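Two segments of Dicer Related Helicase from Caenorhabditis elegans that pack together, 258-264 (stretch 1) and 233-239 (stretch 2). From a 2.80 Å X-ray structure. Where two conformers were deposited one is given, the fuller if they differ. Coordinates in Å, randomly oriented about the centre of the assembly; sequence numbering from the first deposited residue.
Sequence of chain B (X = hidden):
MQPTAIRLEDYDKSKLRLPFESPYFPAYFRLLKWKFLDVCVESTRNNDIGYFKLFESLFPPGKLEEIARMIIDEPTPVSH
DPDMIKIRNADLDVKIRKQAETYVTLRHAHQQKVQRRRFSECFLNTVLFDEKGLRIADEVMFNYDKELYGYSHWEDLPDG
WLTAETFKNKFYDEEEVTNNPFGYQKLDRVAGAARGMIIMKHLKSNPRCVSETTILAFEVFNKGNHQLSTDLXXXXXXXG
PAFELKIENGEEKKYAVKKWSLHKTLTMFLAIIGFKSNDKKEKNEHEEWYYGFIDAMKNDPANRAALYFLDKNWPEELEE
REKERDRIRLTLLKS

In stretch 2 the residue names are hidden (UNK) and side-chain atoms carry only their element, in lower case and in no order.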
# COMPACT_ATOMS: atom_id res chain seq x y z
N LYS B 258 -10.79 -8.99 -25.89
CA LYS B 258 -10.86 -10.29 -25.17
C LYS B 258 -10.13 -10.19 -23.82
O LYS B 258 -10.60 -10.81 -22.84
CB LYS B 258 -10.27 -11.42 -26.03
CG LYS B 258 -10.99 -12.76 -25.94
CD LYS B 258 -10.59 -13.61 -24.75
CE LYS B 258 -11.69 -14.55 -24.30
NZ LYS B 258 -11.27 -15.37 -23.15
N LYS B 259 -9.01 -9.47 -23.79
CA LYS B 259 -8.12 -9.34 -22.60
C LYS B 259 -8.32 -7.97 -21.92
O LYS B 259 -8.29 -6.92 -22.63
CB LYS B 259 -6.66 -9.56 -23.01
CG LYS B 259 -6.31 -11.00 -23.39
CD LYS B 259 -4.82 -11.24 -23.60
CE LYS B 259 -4.09 -11.65 -22.34
NZ LYS B 259 -2.71 -12.15 -22.62
N TRP B 260 -8.49 -7.98 -20.61
CA TRP B 260 -8.56 -6.77 -19.74
C TRP B 260 -7.15 -6.34 -19.35
O TRP B 260 -6.22 -7.10 -19.61
CB TRP B 260 -9.42 -7.07 -18.52
CG TRP B 260 -9.95 -5.86 -17.83
CD1 TRP B 260 -9.51 -5.35 -16.65
CD2 TRP B 260 -11.08 -5.05 -18.22
NE1 TRP B 260 -10.26 -4.28 -16.28
CE2 TRP B 260 -11.24 -4.07 -17.21
CE3 TRP B 260 -11.97 -5.05 -19.30
CZ2 TRP B 260 -12.24 -3.10 -17.27
CZ3 TRP B 260 -12.97 -4.10 -19.34
CH2 TRP B 260 -13.10 -3.14 -18.34
N SER B 261 -7.01 -5.14 -18.78
CA SER B 261 -5.72 -4.56 -18.32
C SER B 261 -5.93 -3.77 -17.03
O SER B 261 -7.09 -3.44 -16.71
CB SER B 261 -5.09 -3.70 -19.38
OG SER B 261 -5.84 -2.51 -19.59
N LEU B 262 -4.85 -3.48 -16.30
CA LEU B 262 -4.91 -2.71 -15.04
C LEU B 262 -5.29 -1.26 -15.37
O LEU B 262 -5.97 -0.62 -14.52
CB LEU B 262 -3.56 -2.77 -14.34
CG LEU B 262 -3.16 -4.15 -13.82
CD1 LEU B 262 -1.73 -4.13 -13.36
CD2 LEU B 262 -4.08 -4.59 -12.71
N HIS B 263 -4.94 -0.79 -16.58
CA HIS B 263 -5.25 0.56 -17.07
C HIS B 263 -6.75 0.66 -17.33
O HIS B 263 -7.34 1.71 -16.98
CB HIS B 263 -4.45 0.93 -18.32
CG HIS B 263 -4.81 2.28 -18.85
ND1 HIS B 263 -4.63 3.44 -18.11
CD2 HIS B 263 -5.31 2.67 -20.04
CE1 HIS B 263 -5.00 4.48 -18.83
NE2 HIS B 263 -5.43 4.03 -20.01
N LYS B 264 -7.36 -0.41 -17.81
CA LYS B 264 -8.81 -0.44 -18.07
C LYS B 264 -9.58 -0.34 -16.75
O LYS B 264 -10.58 0.38 -16.73
CB LYS B 264 -9.19 -1.67 -18.89
CG LYS B 264 -9.02 -1.47 -20.39
CD LYS B 264 -9.56 -2.59 -21.23
CE LYS B 264 -9.41 -2.31 -22.71
NZ LYS B 264 -7.99 -2.13 -23.07
N UNK B 233 4.01 -1.24 -22.35
CA UNK B 233 3.17 -0.96 -21.16
C UNK B 233 1.90 -1.81 -21.29
O UNK B 233 1.46 -2.39 -20.28
c UNK B 233 2.86 0.54 -21.01
c UNK B 233 1.90 0.82 -19.85
c UNK B 233 4.14 1.37 -20.85
N UNK B 234 1.38 -1.95 -22.49
CA UNK B 234 0.15 -2.75 -22.74
C UNK B 234 0.31 -4.17 -22.19
O UNK B 234 -0.56 -4.58 -21.42
o UNK B 234 -3.47 -3.49 -23.25
o UNK B 234 -2.94 -1.68 -24.48
c UNK B 234 -2.71 -2.85 -24.05
c UNK B 234 -1.44 -3.54 -24.53
c UNK B 234 -0.17 -2.78 -24.23
N UNK B 235 1.37 -4.90 -22.58
CA UNK B 235 1.60 -6.33 -22.22
C UNK B 235 2.10 -6.44 -20.77
O UNK B 235 2.06 -7.61 -20.17
o UNK B 235 4.77 -6.21 -23.55
c UNK B 235 2.55 -7.00 -23.22
o UNK B 235 4.42 -7.57 -21.83
c UNK B 235 4.02 -6.91 -22.83
N UNK B 236 2.56 -5.34 -20.21
CA UNK B 236 3.04 -5.28 -18.82
C UNK B 236 1.84 -5.37 -17.88
O UNK B 236 1.99 -5.94 -16.79
c UNK B 236 4.92 -2.25 -17.26
c UNK B 236 5.32 -4.66 -16.78
c UNK B 236 3.83 -3.98 -18.66
c UNK B 236 4.31 -3.64 -17.26
N UNK B 237 0.66 -4.88 -18.32
CA UNK B 237 -0.56 -4.75 -17.48
C UNK B 237 -1.61 -5.81 -17.84
O UNK B 237 -2.64 -5.87 -17.13
c UNK B 237 0.25 -2.14 -15.97
c UNK B 237 -0.72 -0.86 -17.88
c UNK B 237 -1.13 -3.34 -17.69
c UNK B 237 -0.14 -2.19 -17.43
N UNK B 238 -1.40 -6.60 -18.90
CA UNK B 238 -2.38 -7.64 -19.36
C UNK B 238 -1.93 -9.02 -18.88
O UNK B 238 -0.81 -9.43 -19.20
c UNK B 238 -2.62 -7.62 -20.88
o UNK B 238 -1.39 -7.75 -21.59
c UNK B 238 -3.31 -6.36 -21.35
N UNK B 239 -2.82 -9.71 -18.17
CA UNK B 239 -2.64 -11.11 -17.67
C UNK B 239 -2.83 -12.10 -18.84
O UNK B 239 -1.80 -12.56 -19.37
c UNK B 239 -5.09 -10.98 -16.92
o UNK B 239 -6.64 -9.43 -15.97
c UNK B 239 -5.51 -9.58 -16.48
o UNK B 239 -4.70 -8.64 -16.65
c UNK B 239 -3.66 -11.39 -16.56

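Position 233 carries three side-chain carbons: the first, CB, bears the other two. The side chain stays out of reach of stretch 1. Branching at CB with carbon alone is the mark of valine, Val-233.

Position 234 has three carbons in a row, the third bearing two oxygens. Its CA-to-CB bond points sideways, but the end of the side chain comes nearer to stretch 1. One carboxylate oxygen of position 234 lies 4.2 Å from Ser-261 CB, a contact without a hydrogen bond. A carboxylate on a two-carbon arm means Glu-234.

Position 235 has two carbons, the second bearing two oxygens. The CA-to-CB bond points away from stretch 1 and nothing there is touched. Both end atoms are oxygen, so this is a carboxylate on a one-carbon arm, which gives aspartate; an asparagine would carry one oxygen and one nitrogen. This is Asp-235, deposited in two conformers.

Position 236 has four carbons, forked at the second. The side chain is buried but does not touch stretch 1. A fork at the second carbon means leucine, Leu-236; isoleucine would branch at CB.

Position 237 has the same four carbons and the same fork, but here CB points toward stretch 1. One terminal carbon of position 237 is 3.8 Å from Leu-262 CD1, and the other is 4.2 Å from His-263 CB. This is Leu-237.

Position 238 has one carbon bearing an oxygen and a carbon. The methyl carbon of position 238 lies 3.5 Å from Trp-260 O and 3.8 Å from Ser-261 CB. A branched CB with one hydroxyl gives Thr-238. Thr-238 OG1 gives a weak hydrogen bond to Glu-234 O at 3.3 Å, within its own stretch.

Position 239 has three carbons, the third bearing two oxygens. One carboxylate oxygen of position 239 lies 3.7 Å from Trp-260 O. A carbonyl and a carboxylate are both acceptors, so this is a close approach and not a hydrogen bond. The atoms again give a glutamate, Glu-239, which is poorly ordered.

The contact centres on Leu-237. Leu-237 O accepts a weak hydrogen bond from Leu-262 N at 3.4 Å, and Ser-261 CA adds a CA-H...O contact to Leu-237 O at 3.6 Å. Its side chain meets Leu-262 and His-263. Ser-261 caps the helix that follows, Ser-261 OG accepting from Lys-264 N at 3.1 Å. At the exposed margin, Lys-259 NZ gives a weak hydrogen bond to Glu-239 O at 3.4 Å. Apolar packing and weak polar contacts thus join the two segments.

Stretch 2, residues 233-239: VEDLLTE
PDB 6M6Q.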